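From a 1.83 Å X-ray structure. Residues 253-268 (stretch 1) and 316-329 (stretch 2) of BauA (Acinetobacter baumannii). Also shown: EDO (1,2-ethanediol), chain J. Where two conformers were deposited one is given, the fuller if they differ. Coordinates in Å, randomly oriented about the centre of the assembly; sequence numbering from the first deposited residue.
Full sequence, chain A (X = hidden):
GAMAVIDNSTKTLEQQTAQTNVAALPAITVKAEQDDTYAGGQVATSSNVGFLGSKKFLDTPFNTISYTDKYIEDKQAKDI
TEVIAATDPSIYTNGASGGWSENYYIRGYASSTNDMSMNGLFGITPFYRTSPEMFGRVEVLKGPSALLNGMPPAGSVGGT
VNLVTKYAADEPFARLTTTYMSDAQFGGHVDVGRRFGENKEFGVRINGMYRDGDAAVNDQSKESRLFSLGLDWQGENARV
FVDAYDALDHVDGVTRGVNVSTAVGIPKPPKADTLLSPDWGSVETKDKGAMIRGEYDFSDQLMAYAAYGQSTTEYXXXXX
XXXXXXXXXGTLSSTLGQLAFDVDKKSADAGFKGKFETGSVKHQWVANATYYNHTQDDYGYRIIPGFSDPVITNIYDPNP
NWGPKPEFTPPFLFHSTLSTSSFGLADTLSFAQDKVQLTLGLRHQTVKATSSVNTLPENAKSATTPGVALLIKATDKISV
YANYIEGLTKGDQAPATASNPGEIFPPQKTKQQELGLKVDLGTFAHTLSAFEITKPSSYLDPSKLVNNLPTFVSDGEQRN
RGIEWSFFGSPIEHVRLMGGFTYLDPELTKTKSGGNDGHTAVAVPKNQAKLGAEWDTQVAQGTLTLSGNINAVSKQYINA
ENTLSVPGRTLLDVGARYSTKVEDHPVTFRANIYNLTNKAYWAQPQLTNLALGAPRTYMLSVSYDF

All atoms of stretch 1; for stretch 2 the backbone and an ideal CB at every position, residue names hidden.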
# COMPACT_ATOMS: atom_id res chain seq x y z
N GLY A 253 -2.88 -20.92 14.29
CA GLY A 253 -2.42 -19.63 14.72
C GLY A 253 -3.57 -18.78 15.24
O GLY A 253 -3.72 -17.60 14.87
N VAL A 254 -4.40 -19.39 16.08
CA VAL A 254 -5.56 -18.71 16.65
C VAL A 254 -5.08 -17.58 17.58
O VAL A 254 -4.07 -17.71 18.31
CB VAL A 254 -6.46 -19.71 17.40
CG1 VAL A 254 -5.74 -20.39 18.54
CG2 VAL A 254 -7.74 -19.06 17.91
N THR A 255 -5.82 -16.47 17.60
CA THR A 255 -5.47 -15.34 18.46
C THR A 255 -6.30 -15.40 19.76
O THR A 255 -7.53 -15.48 19.73
CB THR A 255 -5.57 -14.01 17.69
OG1 THR A 255 -5.01 -13.01 18.54
CG2 THR A 255 -6.98 -13.64 17.29
N ARG A 256 -5.57 -15.44 20.88
CA ARG A 256 -6.13 -15.58 22.24
C ARG A 256 -6.13 -14.23 22.96
O ARG A 256 -6.92 -14.00 23.89
CB ARG A 256 -5.33 -16.63 23.02
CG ARG A 256 -5.80 -16.86 24.46
CD ARG A 256 -7.21 -17.41 24.48
NE ARG A 256 -7.65 -17.86 25.79
CZ ARG A 256 -8.74 -18.61 26.02
NH1 ARG A 256 -9.47 -19.08 25.02
NH2 ARG A 256 -9.00 -18.99 27.26
N GLY A 257 -5.18 -13.36 22.60
CA GLY A 257 -4.98 -12.08 23.28
C GLY A 257 -4.08 -12.17 24.50
O GLY A 257 -3.61 -13.24 24.90
N VAL A 258 -3.80 -11.00 25.08
CA VAL A 258 -2.80 -10.86 26.10
C VAL A 258 -3.36 -9.99 27.23
O VAL A 258 -4.20 -9.10 27.02
CB VAL A 258 -1.49 -10.30 25.53
CG1 VAL A 258 -0.95 -11.21 24.44
CG2 VAL A 258 -1.66 -8.88 25.01
N ASN A 259 -2.77 -10.16 28.40
CA ASN A 259 -3.10 -9.43 29.62
C ASN A 259 -2.03 -8.38 29.92
O ASN A 259 -0.85 -8.58 29.64
CB ASN A 259 -3.31 -10.40 30.79
CG ASN A 259 -4.56 -11.23 30.62
OD1 ASN A 259 -5.45 -10.86 29.86
ND2 ASN A 259 -4.56 -12.44 31.16
N VAL A 260 -2.46 -7.30 30.57
CA VAL A 260 -1.61 -6.22 30.98
C VAL A 260 -1.92 -5.91 32.45
O VAL A 260 -3.01 -6.20 32.95
CB VAL A 260 -1.79 -4.98 30.09
CG1 VAL A 260 -1.17 -5.20 28.72
CG2 VAL A 260 -3.25 -4.56 29.93
N SER A 261 -0.98 -5.22 33.10
CA SER A 261 -1.16 -4.71 34.48
C SER A 261 -0.99 -3.20 34.47
O SER A 261 -0.30 -2.64 33.61
CB SER A 261 -0.17 -5.37 35.41
OG SER A 261 1.16 -5.03 35.05
N THR A 262 -1.45 -2.56 35.55
CA THR A 262 -1.22 -1.15 35.74
C THR A 262 0.27 -0.90 36.04
O THR A 262 0.79 0.13 35.65
CB THR A 262 -2.11 -0.58 36.86
OG1 THR A 262 -1.84 -1.34 38.04
CG2 THR A 262 -3.58 -0.68 36.53
N ALA A 263 0.93 -1.84 36.71
CA ALA A 263 2.36 -1.70 37.06
C ALA A 263 3.20 -1.58 35.79
O ALA A 263 4.06 -0.73 35.71
CB ALA A 263 2.82 -2.87 37.91
N VAL A 264 2.87 -2.36 34.77
CA VAL A 264 3.70 -2.41 33.58
C VAL A 264 3.14 -1.46 32.51
O VAL A 264 3.90 -0.80 31.82
CB VAL A 264 3.81 -3.84 33.05
CG1 VAL A 264 4.48 -3.90 31.68
CG2 VAL A 264 4.52 -4.72 34.08
N GLY A 265 1.82 -1.46 32.32
CA GLY A 265 1.18 -0.61 31.35
C GLY A 265 1.04 -1.29 29.99
O GLY A 265 1.49 -2.43 29.81
N ILE A 266 0.44 -0.56 29.05
CA ILE A 266 0.18 -1.04 27.70
C ILE A 266 1.25 -0.46 26.78
O ILE A 266 1.30 0.74 26.54
CB ILE A 266 -1.23 -0.64 27.23
CG1 ILE A 266 -2.30 -1.25 28.14
CG2 ILE A 266 -1.44 -1.05 25.78
CD1 ILE A 266 -3.67 -0.70 27.97
N PRO A 267 2.12 -1.30 26.21
CA PRO A 267 3.11 -0.81 25.26
C PRO A 267 2.47 -0.59 23.89
O PRO A 267 1.33 -1.01 23.61
CB PRO A 267 4.13 -1.95 25.21
CG PRO A 267 3.28 -3.18 25.42
CD PRO A 267 2.15 -2.76 26.36
N LYS A 268 3.19 0.14 23.03
CA LYS A 268 2.71 0.41 21.70
C LYS A 268 2.46 -0.90 20.95
O LYS A 268 3.19 -1.87 21.11
CB LYS A 268 3.71 1.30 20.97
CG LYS A 268 3.71 2.72 21.50
CD LYS A 268 4.19 3.73 20.46
CE LYS A 268 4.72 5.00 21.09
NZ LYS A 268 3.64 5.64 21.87
N UNK A 316 -12.64 -27.71 20.11
CA UNK A 316 -11.32 -28.10 20.57
C UNK A 316 -10.35 -26.92 20.43
O UNK A 316 -10.34 -26.23 19.42
CB UNK A 316 -10.82 -29.31 19.79
N UNK A 317 -9.52 -26.72 21.46
CA UNK A 317 -8.57 -25.62 21.51
C UNK A 317 -7.28 -26.12 22.15
O UNK A 317 -7.28 -26.63 23.25
CB UNK A 317 -9.14 -24.43 22.28
N UNK A 318 -6.17 -25.87 21.45
CA UNK A 318 -4.83 -26.19 21.95
C UNK A 318 -3.94 -24.97 21.70
O UNK A 318 -3.73 -24.60 20.56
CB UNK A 318 -4.26 -27.44 21.28
N UNK A 319 -3.47 -24.32 22.76
CA UNK A 319 -2.74 -23.08 22.60
C UNK A 319 -2.47 -22.39 23.91
O UNK A 319 -2.33 -23.03 24.95
CB UNK A 319 -3.51 -22.14 21.67
N UNK A 320 -2.32 -21.06 23.85
CA UNK A 320 -2.12 -20.29 25.05
C UNK A 320 -3.45 -20.19 25.81
O UNK A 320 -4.50 -19.94 25.20
CB UNK A 320 -1.56 -18.90 24.72
N UNK A 321 -3.38 -20.20 27.14
CA UNK A 321 -4.58 -19.79 27.92
C UNK A 321 -4.55 -18.27 28.13
O UNK A 321 -5.55 -17.60 27.92
CB UNK A 321 -4.64 -20.51 29.27
N UNK A 322 -3.35 -17.73 28.34
CA UNK A 322 -3.14 -16.28 28.31
C UNK A 322 -1.65 -15.95 28.15
O UNK A 322 -0.80 -16.54 28.81
CB UNK A 322 -3.69 -15.64 29.58
N UNK A 323 -1.39 -14.88 27.40
CA UNK A 323 -0.14 -14.20 27.43
C UNK A 323 -0.23 -12.98 28.32
O UNK A 323 -1.30 -12.41 28.45
CB UNK A 323 0.30 -13.82 26.01
N UNK A 324 0.82 -12.73 29.09
CA UNK A 324 0.91 -11.57 29.95
C UNK A 324 2.11 -10.72 29.55
O UNK A 324 3.25 -11.22 29.56
CB UNK A 324 1.01 -11.99 31.42
N UNK A 325 1.87 -9.42 29.32
CA UNK A 325 2.96 -8.49 29.05
C UNK A 325 3.59 -8.08 30.38
O UNK A 325 2.95 -7.42 31.22
CB UNK A 325 2.46 -7.27 28.28
N UNK A 326 4.85 -8.48 30.59
CA UNK A 326 5.50 -8.33 31.89
C UNK A 326 6.56 -7.24 31.89
O UNK A 326 7.09 -6.94 32.95
CB UNK A 326 6.13 -9.66 32.31
N UNK A 327 6.81 -6.60 30.74
CA UNK A 327 7.73 -5.44 30.71
C UNK A 327 7.33 -4.47 29.61
O UNK A 327 6.82 -4.87 28.57
CB UNK A 327 9.18 -5.90 30.50
N UNK A 328 7.68 -3.19 29.80
CA UNK A 328 7.51 -2.19 28.76
C UNK A 328 8.47 -2.44 27.58
O UNK A 328 8.29 -1.88 26.50
CB UNK A 328 7.73 -0.79 29.34
N UNK A 329 9.44 -3.34 27.75
CA UNK A 329 10.29 -3.72 26.62
C UNK A 329 9.55 -4.67 25.67
O UNK A 329 10.07 -5.01 24.61
CB UNK A 329 11.58 -4.38 27.12
C1 EDO J . -13.85 -21.02 25.67
O1 EDO J . -14.09 -20.78 27.06
C2 EDO J . -12.57 -20.30 25.29
O2 EDO J . -11.59 -21.21 24.77

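At 316 the ideal CB has nothing of stretch 1 within reach, so the view leaves almost any side chain possible; the deposited residue is Lys-316. Position 317 is more telling. Its CA-to-CB bond points toward stretch 1, yet the CB itself touches nothing, so only a long side chain could bridge the gap to the methyls of Val-254 and the aliphatic part of Arg-256. A large aromatic or a long aliphatic chain would suit. It is Tyr-317: the ring places CE2 3.8 Å from Val-254 CG1, and its hydroxyl donates a hydrogen bond to the carbonyl of position 320 (OH to O, 2.6 Å). The Arg-256 guanidinium lies too far from the ring for more than a weak attraction.

Position 318 points away and is undetermined from here; it is Asn-318. At 319 phi is 171° and psi -154°, an extended conformation most easily adopted without a side chain, and the residue is Gly-319. At 320 the CB points sideways, 4.7 Å from Arg-256 CG, so a small residue fits, though others might; it is Ala-320. Position 321 points away, and its backbone does the work: Arg-256 NE donates to the carbonyl O at 3.0 Å. Many residues could supply that carbonyl; Ser-321 does.

The chains then pair in parallel. At 322 the CB lies 3.7 Å from Asn-259 ND2, which favours a small side chain, and Ala-322 packs there. At 323 an ideal CB would sit only 3.3 Å from Val-258 CG1, a tight approach that favours glycine. Gly-323 lets the strands come close, and its O accepts from Asn-259 N at 2.7 Å. Position 324 shares a face with Asn-259, where a polar side chain could use the amide. Thr-324 does so through water: the same molecule lies 2.6 Å from Thr-324 OG1 and 3.0 Å from Asn-259 ND2.

Position 325 points toward an apolar pocket lined by Val-258, Val-260, Val-264 and Pro-267, calling for a sizeable aliphatic such as leucine, isoleucine or methionine. Ile-325 brings CD1 to 3.9 Å from each of Val-258 CG2, Val-260 CG1 and Pro-267 CD, while its N donates to Asn-259 O at 2.9 Å.

Beyond the strand, 326 and 327 point away, leaving polar or small residues equally plausible; they are Thr-326 and Ser-327, whose backbones pack against the Val-264 methyls. At 328 the CB points sideways, 4.6 Å from Val-264 O, and a small polar residue is reasonable: Ser-328. Position 329 is out of reach: Thr-329, whose N donates to Ser-327 OG at 3.1 Å.

Stretch 2 (316-329) KYNGASAGTITSST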
# COMPACT_ATOMS: atom_id res chain seq x y z
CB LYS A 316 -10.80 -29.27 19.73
CG LYS A 316 -11.59 -30.57 19.87
CD LYS A 316 -11.04 -31.65 18.94
CE LYS A 316 -11.59 -33.03 19.22
NZ LYS A 316 -13.06 -33.03 19.10
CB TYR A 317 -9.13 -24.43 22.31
CG TYR A 317 -8.17 -23.27 22.43
CD1 TYR A 317 -7.16 -23.28 23.37
CD2 TYR A 317 -8.35 -22.12 21.69
CE1 TYR A 317 -6.30 -22.20 23.52
CE2 TYR A 317 -7.48 -21.05 21.80
CZ TYR A 317 -6.43 -21.09 22.70
OH TYR A 317 -5.59 -20.02 22.86
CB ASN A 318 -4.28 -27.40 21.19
CG ASN A 318 -2.96 -27.92 21.70
OD1 ASN A 318 -2.59 -27.69 22.85
ND2 ASN A 318 -2.38 -28.84 20.95
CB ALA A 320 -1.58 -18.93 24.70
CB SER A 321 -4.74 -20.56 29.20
OG SER A 321 -3.57 -20.57 29.94
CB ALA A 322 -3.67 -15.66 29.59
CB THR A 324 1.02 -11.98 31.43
OG1 THR A 324 -0.07 -12.86 31.72
CG2 THR A 324 1.00 -10.79 32.36
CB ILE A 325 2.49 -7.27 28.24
CG1 ILE A 325 1.93 -7.68 26.88
CG2 ILE A 325 3.61 -6.23 28.11
CD1 ILE A 325 1.32 -6.54 26.09
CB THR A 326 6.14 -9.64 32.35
OG1 THR A 326 7.14 -10.01 31.41
CG2 THR A 326 5.12 -10.75 32.49
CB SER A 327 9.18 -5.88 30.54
OG SER A 327 10.03 -4.75 30.39
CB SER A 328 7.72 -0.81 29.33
OG SER A 328 9.04 -0.67 29.83
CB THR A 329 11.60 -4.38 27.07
OG1 THR A 329 11.28 -5.61 27.73
CG2 THR A 329 12.44 -3.51 27.98
O HOH W 1 -2.28 -12.62 33.15
O HOH W 2 1.21 -4.99 31.17
O HOH W 3 1.94 -7.38 33.78
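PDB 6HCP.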